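Local coordinates for metallo-beta-lactamase (Chryseobacterium indologenes, PDB 3L6N), which hydrolyses the beta-lactam ring of penicillins, cephalosporins and carbapenems as a class B, zinc-dependent beta-lactamase, at residues 9-17 with 147-155; 89-99 with 112-123. All coordinates share one frame; numbering follows the deposited sequence.

Contact 1. Residues 9-17 with 147-155; sequences PPIKNNLHI and WFPKYNVLD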
loop_
_atom_site.group_PDB
_atom_site.type_symbol
_atom_site.label_atom_id
_atom_site.label_comp_id
_atom_site.label_asym_id
_atom_site.label_seq_id
_atom_site.Cartn_x
_atom_site.Cartn_y
_atom_site.Cartn_z
ATOM N N PRO A 9 -12.063 10.715 -4.094
ATOM C CA PRO A 9 -11.918 12.087 -3.594
ATOM C C PRO A 9 -10.914 12.112 -2.439
ATOM O O PRO A 9 -10.975 11.241 -1.562
ATOM C CB PRO A 9 -13.333 12.433 -3.097
ATOM C CG PRO A 9 -14.227 11.496 -3.866
ATOM C CD PRO A 9 -13.444 10.220 -3.932
ATOM N N PRO A 10 -9.969 13.073 -2.461
ATOM C CA PRO A 10 -8.870 13.015 -1.512
ATOM C C PRO A 10 -9.249 13.391 -0.090
ATOM O O PRO A 10 -10.290 14.047 0.145
ATOM C CB PRO A 10 -7.868 14.038 -2.070
ATOM C CG PRO A 10 -8.707 14.992 -2.882
ATOM C CD PRO A 10 -9.742 14.099 -3.496
ATOM N N ILE A 11 -8.408 12.963 0.849
ATOM C CA ILE A 11 -8.464 13.401 2.233
ATOM C C ILE A 11 -7.598 14.652 2.346
ATOM O O ILE A 11 -6.417 14.633 1.986
ATOM C CB ILE A 11 -7.949 12.301 3.214
ATOM C CG1 ILE A 11 -8.728 10.990 3.046
ATOM C CG2 ILE A 11 -8.028 12.784 4.673
ATOM C CD1 ILE A 11 -8.007 9.923 2.249
ATOM N N LYS A 12 -8.203 15.737 2.828
ATOM C CA LYS A 12 -7.519 17.032 2.987
ATOM C C LYS A 12 -6.592 17.393 1.806
ATOM O O LYS A 12 -5.391 17.608 1.970
ATOM C CB LYS A 12 -6.783 17.124 4.332
ATOM C CG LYS A 12 -7.670 17.004 5.565
ATOM C CD LYS A 12 -6.831 17.391 6.773
ATOM C CE LYS A 12 -7.382 16.850 8.069
ATOM N NZ LYS A 12 -6.463 17.239 9.175
ATOM N N ASN A 13 -7.185 17.407 0.610
ATOM C CA ASN A 13 -6.556 17.929 -0.612
ATOM C C ASN A 13 -5.556 16.957 -1.256
ATOM O O ASN A 13 -5.655 16.667 -2.453
ATOM C CB ASN A 13 -5.899 19.300 -0.350
ATOM C CG ASN A 13 -5.626 20.080 -1.614
ATOM O OD1 ASN A 13 -6.362 19.981 -2.603
ATOM N ND2 ASN A 13 -4.581 20.904 -1.575
ATOM N N ASN A 14 -4.621 16.441 -0.456
ATOM C CA ASN A 14 -3.419 15.825 -1.009
ATOM C C ASN A 14 -3.295 14.311 -0.893
ATOM O O ASN A 14 -2.552 13.702 -1.680
ATOM C CB ASN A 14 -2.151 16.477 -0.429
ATOM C CG ASN A 14 -1.852 17.831 -1.054
ATOM O OD1 ASN A 14 -2.563 18.294 -1.947
ATOM N ND2 ASN A 14 -0.800 18.487 -0.561
ATOM N N LEU A 15 -3.992 13.712 0.075
ATOM C CA LEU A 15 -3.895 12.268 0.279
ATOM C C LEU A 15 -4.994 11.531 -0.486
ATOM O O LEU A 15 -6.193 11.711 -0.225
ATOM C CB LEU A 15 -3.935 11.908 1.771
ATOM C CG LEU A 15 -3.712 10.425 2.074
ATOM C CD1 LEU A 15 -2.314 9.972 1.621
ATOM C CD2 LEU A 15 -3.880 10.230 3.569
ATOM N N HIS A 16 -4.570 10.689 -1.422
ATOM C CA HIS A 16 -5.510 9.994 -2.302
ATOM C C HIS A 16 -5.475 8.492 -2.130
ATOM O O HIS A 16 -4.401 7.896 -2.027
ATOM C CB HIS A 16 -5.195 10.302 -3.772
ATOM C CG HIS A 16 -5.426 11.731 -4.174
ATOM N ND1 HIS A 16 -4.621 12.765 -3.739
ATOM C CD2 HIS A 16 -6.344 12.292 -4.998
ATOM C CE1 HIS A 16 -5.041 13.901 -4.275
ATOM N NE2 HIS A 16 -6.082 13.641 -5.047
ATOM N N ILE A 17 -6.662 7.884 -2.116
ATOM C CA ILE A 17 -6.828 6.438 -2.243
ATOM C C ILE A 17 -7.036 6.193 -3.720
ATOM O O ILE A 17 -7.804 6.908 -4.337
ATOM C CB ILE A 17 -8.090 5.954 -1.504
ATOM C CG1 ILE A 17 -7.978 6.272 -0.010
ATOM C CG2 ILE A 17 -8.328 4.452 -1.753
ATOM C CD1 ILE A 17 -9.325 6.627 0.624
ATOM N N TRP A 147 1.484 5.426 8.186
ATOM C CA TRP A 147 0.694 6.367 8.981
ATOM C C TRP A 147 0.884 7.784 8.465
ATOM O O TRP A 147 2.013 8.218 8.237
ATOM C CB TRP A 147 1.137 6.275 10.450
ATOM C CG TRP A 147 0.534 7.315 11.379
ATOM C CD1 TRP A 147 1.215 8.225 12.137
ATOM C CD2 TRP A 147 -0.859 7.522 11.653
ATOM N NE1 TRP A 147 0.330 8.994 12.862
ATOM C CE2 TRP A 147 -0.946 8.582 12.587
ATOM C CE3 TRP A 147 -2.037 6.912 11.210
ATOM C CZ2 TRP A 147 -2.171 9.051 13.075
ATOM C CZ3 TRP A 147 -3.260 7.379 11.696
ATOM C CH2 TRP A 147 -3.312 8.437 12.620
ATOM N N PHE A 148 -0.231 8.489 8.278
ATOM C CA PHE A 148 -0.232 9.863 7.783
ATOM C C PHE A 148 -0.768 10.792 8.877
ATOM O O PHE A 148 -1.977 11.021 8.956
ATOM C CB PHE A 148 -1.101 9.958 6.523
ATOM C CG PHE A 148 -0.589 9.125 5.373
ATOM C CD1 PHE A 148 -1.076 7.838 5.156
ATOM C CD2 PHE A 148 0.385 9.630 4.518
ATOM C CE1 PHE A 148 -0.599 7.064 4.091
ATOM C CE2 PHE A 148 0.881 8.863 3.448
ATOM C CZ PHE A 148 0.371 7.581 3.237
ATOM N N PRO A 149 0.135 11.318 9.730
ATOM C CA PRO A 149 -0.305 11.990 10.964
ATOM C C PRO A 149 -1.181 13.217 10.752
ATOM O O PRO A 149 -2.094 13.455 11.553
ATOM C CB PRO A 149 1.008 12.361 11.660
ATOM C CG PRO A 149 2.063 12.297 10.632
ATOM C CD PRO A 149 1.601 11.232 9.650
ATOM N N LYS A 150 -0.922 13.971 9.685
ATOM C CA LYS A 150 -1.719 15.166 9.383
ATOM C C LYS A 150 -3.102 14.859 8.797
ATOM O O LYS A 150 -3.961 15.747 8.716
ATOM C CB LYS A 150 -0.928 16.118 8.481
ATOM C CG LYS A 150 0.481 16.460 8.989
ATOM C CD LYS A 150 0.459 17.218 10.320
ATOM C CE LYS A 150 1.731 18.031 10.499
ATOM N NZ LYS A 150 1.652 18.948 11.677
ATOM N N TYR A 151 -3.325 13.604 8.409
ATOM C CA TYR A 151 -4.579 13.168 7.796
ATOM C C TYR A 151 -5.385 12.216 8.668
ATOM O O TYR A 151 -6.557 11.956 8.385
ATOM C CB TYR A 151 -4.287 12.508 6.438
ATOM C CG TYR A 151 -3.606 13.449 5.479
ATOM C CD1 TYR A 151 -2.212 13.566 5.447
ATOM C CD2 TYR A 151 -4.356 14.236 4.613
ATOM C CE1 TYR A 151 -1.583 14.446 4.572
ATOM C CE2 TYR A 151 -3.741 15.110 3.736
ATOM C CZ TYR A 151 -2.361 15.213 3.721
ATOM O OH TYR A 151 -1.761 16.092 2.854
ATOM N N ASN A 152 -4.745 11.698 9.721
ATOM C CA ASN A 152 -5.308 10.645 10.575
ATOM C C ASN A 152 -5.758 9.424 9.782
ATOM O O ASN A 152 -6.774 8.812 10.079
ATOM C CB ASN A 152 -6.426 11.184 11.479
ATOM C CG ASN A 152 -5.887 12.041 12.611
ATOM O OD1 ASN A 152 -4.777 11.826 13.107
ATOM N ND2 ASN A 152 -6.676 13.021 13.028
ATOM N N VAL A 153 -4.964 9.077 8.772
ATOM C CA VAL A 153 -5.269 7.927 7.928
ATOM C C VAL A 153 -4.143 6.916 8.049
ATOM O O VAL A 153 -2.976 7.283 7.985
ATOM C CB VAL A 153 -5.434 8.347 6.438
ATOM C CG1 VAL A 153 -5.500 7.123 5.529
ATOM C CG2 VAL A 153 -6.670 9.214 6.255
ATOM N N LEU A 154 -4.511 5.651 8.237
ATOM C CA LEU A 154 -3.542 4.567 8.216
ATOM C C LEU A 154 -3.736 3.743 6.963
ATOM O O LEU A 154 -4.835 3.254 6.707
ATOM C CB LEU A 154 -3.708 3.649 9.424
ATOM C CG LEU A 154 -2.639 2.555 9.514
ATOM C CD1 LEU A 154 -1.296 3.145 9.957
ATOM C CD2 LEU A 154 -3.082 1.444 10.461
ATOM N N ASP A 155 -2.667 3.596 6.184
ATOM C CA ASP A 155 -2.684 2.667 5.058
ATOM C C ASP A 155 -2.327 1.309 5.632
ATOM O O ASP A 155 -1.169 1.047 5.940
ATOM C CB ASP A 155 -1.661 3.096 3.999
ATOM C CG ASP A 155 -1.702 2.239 2.745
ATOM O OD1 ASP A 155 -2.490 1.276 2.689
ATOM O OD2 ASP A 155 -0.913 2.546 1.820
HETATM O O HOH W 1 -3.419 18.577 3.774
#
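The two beta-sheets of the metallo-beta-lactamase fold face each other here: the turn entering strand 15-24 packs on the connection between strands 145-148 and 153-157, and L15 meets F148, Y151 and V153. L15 holds its CG anti to the backbone N (chi1 -175°), which points it toward the 147-155 connection; chi2 (63°) splits the methyls between F148 and the Y151-V153 side. CD1 sits over the centre of the F148 ring, 3.8 Å from its centroid, while CD2 lies 3.7 Å from Y151 CB and touches V153 CB. L15 CB covers one face of the Y151 ring, toward its rim. In the conformer described, I11 CG2 lies 3.9 Å from Y151 CD2 and reaches V153 CG2, next to the G1 bulge of N152 and V153 opposite F148. On the exposed side K12, extended beyond CG, delivers NZ to K150 O at 2.9 Å, nearly in line with the carbonyl. K12 O lies at the edge of the Y151 ring, in its plane, and a water joins K12 O to Y151 OH. That hydroxyl also bonds E128, whose carboxylate takes N14 ND2. A polar border thus closes the apolar interior and holds the Y151 phenol end.

Contact 2. Residues 89-99 with 112-123; sequences NNKGIKTYATA and TSTEIIKTGKPY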
loop_
_atom_site.group_PDB
_atom_site.type_symbol
_atom_site.label_atom_id
_atom_site.label_comp_id
_atom_site.label_asym_id
_atom_site.label_seq_id
_atom_site.Cartn_x
_atom_site.Cartn_y
_atom_site.Cartn_z
ATOM N N ASN A 89 12.703 2.616 -11.292
ATOM C CA ASN A 89 14.159 2.735 -11.214
ATOM C C ASN A 89 14.756 3.232 -12.528
ATOM O O ASN A 89 15.616 4.114 -12.522
ATOM C CB ASN A 89 14.801 1.401 -10.817
ATOM C CG ASN A 89 14.446 0.977 -9.403
ATOM O OD1 ASN A 89 14.034 1.791 -8.577
ATOM N ND2 ASN A 89 14.600 -0.312 -9.119
ATOM N N ASN A 90 14.272 2.682 -13.642
ATOM C CA ASN A 90 14.795 3.033 -14.971
ATOM C C ASN A 90 14.556 4.493 -15.321
ATOM O O ASN A 90 15.359 5.109 -16.031
ATOM C CB ASN A 90 14.217 2.123 -16.056
ATOM C CG ASN A 90 14.769 0.701 -15.986
ATOM O OD1 ASN A 90 15.739 0.427 -15.278
ATOM N ND2 ASN A 90 14.153 -0.204 -16.735
ATOM N N LYS A 91 13.481 5.055 -14.777
ATOM C CA LYS A 91 13.152 6.464 -14.984
ATOM C C LYS A 91 13.780 7.398 -13.940
ATOM O O LYS A 91 13.503 8.601 -13.930
ATOM C CB LYS A 91 11.626 6.641 -15.014
ATOM C CG LYS A 91 10.942 5.978 -16.189
ATOM C CD LYS A 91 9.438 5.997 -16.017
ATOM C CE LYS A 91 8.739 5.689 -17.320
ATOM N NZ LYS A 91 8.622 6.899 -18.188
ATOM N N GLY A 92 14.618 6.857 -13.057
ATOM C CA GLY A 92 15.283 7.658 -12.028
ATOM C C GLY A 92 14.377 8.110 -10.891
ATOM O O GLY A 92 14.725 9.010 -10.120
ATOM N N ILE A 93 13.213 7.476 -10.785
ATOM C CA ILE A 93 12.293 7.735 -9.680
ATOM C C ILE A 93 12.735 6.875 -8.507
ATOM O O ILE A 93 12.840 5.654 -8.628
ATOM C CB ILE A 93 10.836 7.418 -10.079
ATOM C CG1 ILE A 93 10.377 8.352 -11.212
ATOM C CG2 ILE A 93 9.888 7.515 -8.861
ATOM C CD1 ILE A 93 9.118 7.896 -11.914
ATOM N N LYS A 94 13.016 7.524 -7.383
ATOM C CA LYS A 94 13.435 6.826 -6.175
ATOM C C LYS A 94 12.371 5.822 -5.723
ATOM O O LYS A 94 11.183 6.145 -5.655
ATOM C CB LYS A 94 13.717 7.824 -5.062
ATOM C CG LYS A 94 14.956 8.669 -5.303
ATOM C CD LYS A 94 15.289 9.481 -4.083
ATOM C CE LYS A 94 16.629 10.187 -4.263
ATOM N NZ LYS A 94 16.983 10.960 -3.042
ATOM N N THR A 95 12.809 4.604 -5.440
ATOM C CA THR A 95 11.921 3.579 -4.908
ATOM C C THR A 95 12.375 3.174 -3.516
ATOM O O THR A 95 13.587 3.159 -3.221
ATOM C CB THR A 95 11.888 2.341 -5.809
ATOM O OG1 THR A 95 13.228 1.881 -6.040
ATOM C CG2 THR A 95 11.223 2.674 -7.137
ATOM N N TYR A 96 11.401 2.826 -2.678
ATOM C CA TYR A 96 11.632 2.594 -1.256
ATOM C C TYR A 96 11.011 1.285 -0.818
ATOM O O TYR A 96 9.817 1.033 -1.062
ATOM C CB TYR A 96 11.023 3.725 -0.420
ATOM C CG TYR A 96 11.693 5.076 -0.573
ATOM C CD1 TYR A 96 11.424 5.884 -1.671
ATOM C CD2 TYR A 96 12.559 5.551 0.409
ATOM C CE1 TYR A 96 12.024 7.124 -1.815
ATOM C CE2 TYR A 96 13.165 6.800 0.275
ATOM C CZ TYR A 96 12.887 7.570 -0.839
ATOM O OH TYR A 96 13.475 8.806 -0.989
ATOM N N ALA A 97 11.812 0.455 -0.154
ATOM C CA ALA A 97 11.331 -0.796 0.425
ATOM C C ALA A 97 12.177 -1.112 1.638
ATOM O O ALA A 97 13.309 -0.634 1.757
ATOM C CB ALA A 97 11.430 -1.940 -0.588
ATOM N N THR A 98 11.630 -1.903 2.548
ATOM C CA THR A 98 12.429 -2.384 3.673
ATOM C C THR A 98 13.469 -3.402 3.204
ATOM O O THR A 98 13.351 -3.978 2.113
ATOM C CB THR A 98 11.574 -3.077 4.733
ATOM O OG1 THR A 98 10.974 -4.242 4.148
ATOM C CG2 THR A 98 10.497 -2.145 5.291
ATOM N N ALA A 99 14.485 -3.632 4.037
ATOM C CA ALA A 99 15.461 -4.686 3.761
ATOM C C ALA A 99 14.786 -6.045 3.548
ATOM O O ALA A 99 15.133 -6.767 2.614
ATOM C CB ALA A 99 16.498 -4.753 4.876
ATOM N N THR A 112 14.785 -4.636 -7.021
ATOM C CA THR A 112 14.758 -4.147 -5.646
ATOM C C THR A 112 14.704 -2.622 -5.628
ATOM O O THR A 112 14.911 -1.969 -6.665
ATOM C CB THR A 112 15.982 -4.625 -4.873
ATOM O OG1 THR A 112 17.172 -4.328 -5.626
ATOM C CG2 THR A 112 15.890 -6.137 -4.631
ATOM N N SER A 113 14.434 -2.053 -4.454
ATOM C CA SER A 113 14.362 -0.598 -4.308
ATOM C C SER A 113 15.755 0.026 -4.358
ATOM O O SER A 113 16.768 -0.669 -4.162
ATOM C CB SER A 113 13.676 -0.213 -2.995
ATOM O OG SER A 113 14.505 -0.528 -1.888
ATOM N N THR A 114 15.807 1.324 -4.623
ATOM C CA THR A 114 17.094 2.032 -4.600
ATOM C C THR A 114 17.348 2.688 -3.244
ATOM O O THR A 114 18.485 3.050 -2.930
ATOM C CB THR A 114 17.212 3.053 -5.741
ATOM O OG1 THR A 114 16.121 3.982 -5.676
ATOM C CG2 THR A 114 17.214 2.351 -7.090
ATOM N N GLU A 115 16.292 2.836 -2.440
ATOM C CA GLU A 115 16.407 3.367 -1.088
ATOM C C GLU A 115 15.817 2.395 -0.079
ATOM O O GLU A 115 14.854 1.693 -0.375
ATOM C CB GLU A 115 15.696 4.726 -0.944
ATOM C CG GLU A 115 15.665 5.611 -2.192
ATOM C CD GLU A 115 17.035 6.063 -2.658
ATOM O OE1 GLU A 115 17.277 6.037 -3.887
ATOM O OE2 GLU A 115 17.861 6.443 -1.801
ATOM N N ILE A 116 16.377 2.387 1.126
ATOM C CA ILE A 116 15.958 1.463 2.176
ATOM C C ILE A 116 15.130 2.168 3.236
ATOM O O ILE A 116 15.583 3.141 3.856
ATOM C CB ILE A 116 17.186 0.788 2.862
ATOM C CG1 ILE A 116 18.138 0.204 1.814
ATOM C CG2 ILE A 116 16.742 -0.244 3.916
ATOM C CD1 ILE A 116 17.507 -0.761 0.852
ATOM N N ILE A 117 13.918 1.665 3.457
ATOM C CA ILE A 117 13.013 2.249 4.443
ATOM C C ILE A 117 13.545 2.082 5.867
ATOM O O ILE A 117 13.952 0.988 6.269
ATOM C CB ILE A 117 11.591 1.634 4.354
ATOM C CG1 ILE A 117 10.947 2.016 3.013
ATOM C CG2 ILE A 117 10.718 2.066 5.555
ATOM C CD1 ILE A 117 9.593 1.351 2.772
ATOM N N LYS A 118 13.547 3.182 6.614
ATOM C CA LYS A 118 13.765 3.117 8.056
ATOM C C LYS A 118 12.408 3.155 8.743
ATOM O O LYS A 118 11.707 4.170 8.718
ATOM C CB LYS A 118 14.635 4.283 8.535
ATOM C CG LYS A 118 16.045 4.279 8.005
ATOM C CD LYS A 118 16.844 5.374 8.683
ATOM C CE LYS A 118 18.324 5.191 8.441
ATOM N NZ LYS A 118 19.091 6.300 9.083
ATOM N N THR A 119 12.016 2.031 9.326
ATOM C CA THR A 119 10.689 1.944 9.903
ATOM C C THR A 119 10.580 2.748 11.195
ATOM O O THR A 119 11.543 2.854 11.961
ATOM C CB THR A 119 10.227 0.494 10.111
ATOM O OG1 THR A 119 11.196 -0.215 10.897
ATOM C CG2 THR A 119 10.041 -0.199 8.766
ATOM N N GLY A 120 9.415 3.342 11.407
ATOM C CA GLY A 120 9.138 4.055 12.642
ATOM C C GLY A 120 9.696 5.461 12.684
ATOM O O GLY A 120 9.516 6.156 13.681
ATOM N N LYS A 121 10.362 5.880 11.607
ATOM C CA LYS A 121 10.934 7.226 11.529
ATOM C C LYS A 121 10.175 8.063 10.519
ATOM O O LYS A 121 9.850 7.568 9.433
ATOM C CB LYS A 121 12.406 7.189 11.138
ATOM C CG LYS A 121 13.285 6.403 12.105
ATOM C CD LYS A 121 14.734 6.813 12.021
ATOM C CE LYS A 121 15.006 8.214 12.583
ATOM N NZ LYS A 121 16.334 8.696 12.134
ATOM N N PRO A 122 9.907 9.335 10.860
ATOM C CA PRO A 122 9.240 10.211 9.905
ATOM C C PRO A 122 9.991 10.346 8.579
ATOM O O PRO A 122 11.225 10.457 8.543
ATOM C CB PRO A 122 9.214 11.572 10.628
ATOM C CG PRO A 122 9.259 11.223 12.085
ATOM C CD PRO A 122 10.138 10.005 12.157
ATOM N N TYR A 123 9.230 10.297 7.487
ATOM C CA TYR A 123 9.692 10.726 6.179
ATOM C C TYR A 123 9.011 12.040 5.877
ATOM O O TYR A 123 7.798 12.175 6.098
ATOM C CB TYR A 123 9.298 9.714 5.106
ATOM C CG TYR A 123 10.245 8.558 5.027
ATOM C CD1 TYR A 123 11.396 8.633 4.247
ATOM C CD2 TYR A 123 10.004 7.389 5.751
ATOM C CE1 TYR A 123 12.289 7.571 4.187
ATOM C CE2 TYR A 123 10.886 6.324 5.689
ATOM C CZ TYR A 123 12.023 6.424 4.907
ATOM O OH TYR A 123 12.907 5.377 4.851
HETATM O O HOH W 2 15.341 4.775 -8.275
HETATM O O HOH W 3 18.038 9.202 -1.331
HETATM O O HOH W 4 14.761 -1.769 6.288
#
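Backbone bonds pair strand 94-97 with the short strand 115-116 in parallel, Y96 beside E115 and A97 beside I116. E115 N gives to T95 O (2.8 Å), A97 N to E115 O (3.3 Å) and I117 N to A97 O (2.9 Å), the last from above the carbonyl plane. E115 O also accepts S113 OG, which reaches it from the opposite face to A97 N.

Side-chain polar bonds extend the pairing at the start of the strands. T95 OG1, set between its own backbone N and carbonyl carbon (chi1 53°), takes T114 N at 3.0 Å and donates to an in-plane lone pair of N89 OD1 at 2.7 Å. The other end of that amide, N89 ND2, bonds T112 O at 3.0 Å, so both ends of the N89 side chain are engaged. One water links N89 OD1, I93 O and T114 OG1; another bridges K94 NZ and E115 OE2, whose opposite charges stand 4.8 Å apart.

Apolar contacts centre on Y96. E115 CG, placed by chi1 (-31°), lies over one face of the Y96 ring, 3.8 Å from its centroid; the bend at chi2 (-64°) sets the direction of the carboxylate, whose OE1 accepts T114 OG1. Y96 CB touches I117 CG1, and the Y123 ring, in one of its two conformers, approaches obliquely.

The strands belong to a beta-alpha-beta unit whose helix 99-107 contributes N102, a partner of S113 OG, and is N-capped by T98 OG1 on T101 N. Beyond Y96, F73 of strand 69-73 stacks on its ring.

Overall arrangement
Contacts 1 and 2 lie on the two-sheet scaffold of the fold, their centres 20 Å apart and their nearest atoms about 7 Å apart without touching. Each reaches both sheets: strands 15-24, 94-97 and 115-116 belong to the seven-stranded one, and strands 122-125, 145-148 and 153-157 to the five-stranded one. Contact 1 joins segments far apart in sequence and lies away from the zinc ligands. Contact 2 joins two segments separated by helix 99-107, at the outer strand 115-116: the T98 side chain is about 7 Å from that of H76, which with H78 and H139 binds one zinc, and about 13 Å from a bound zinc.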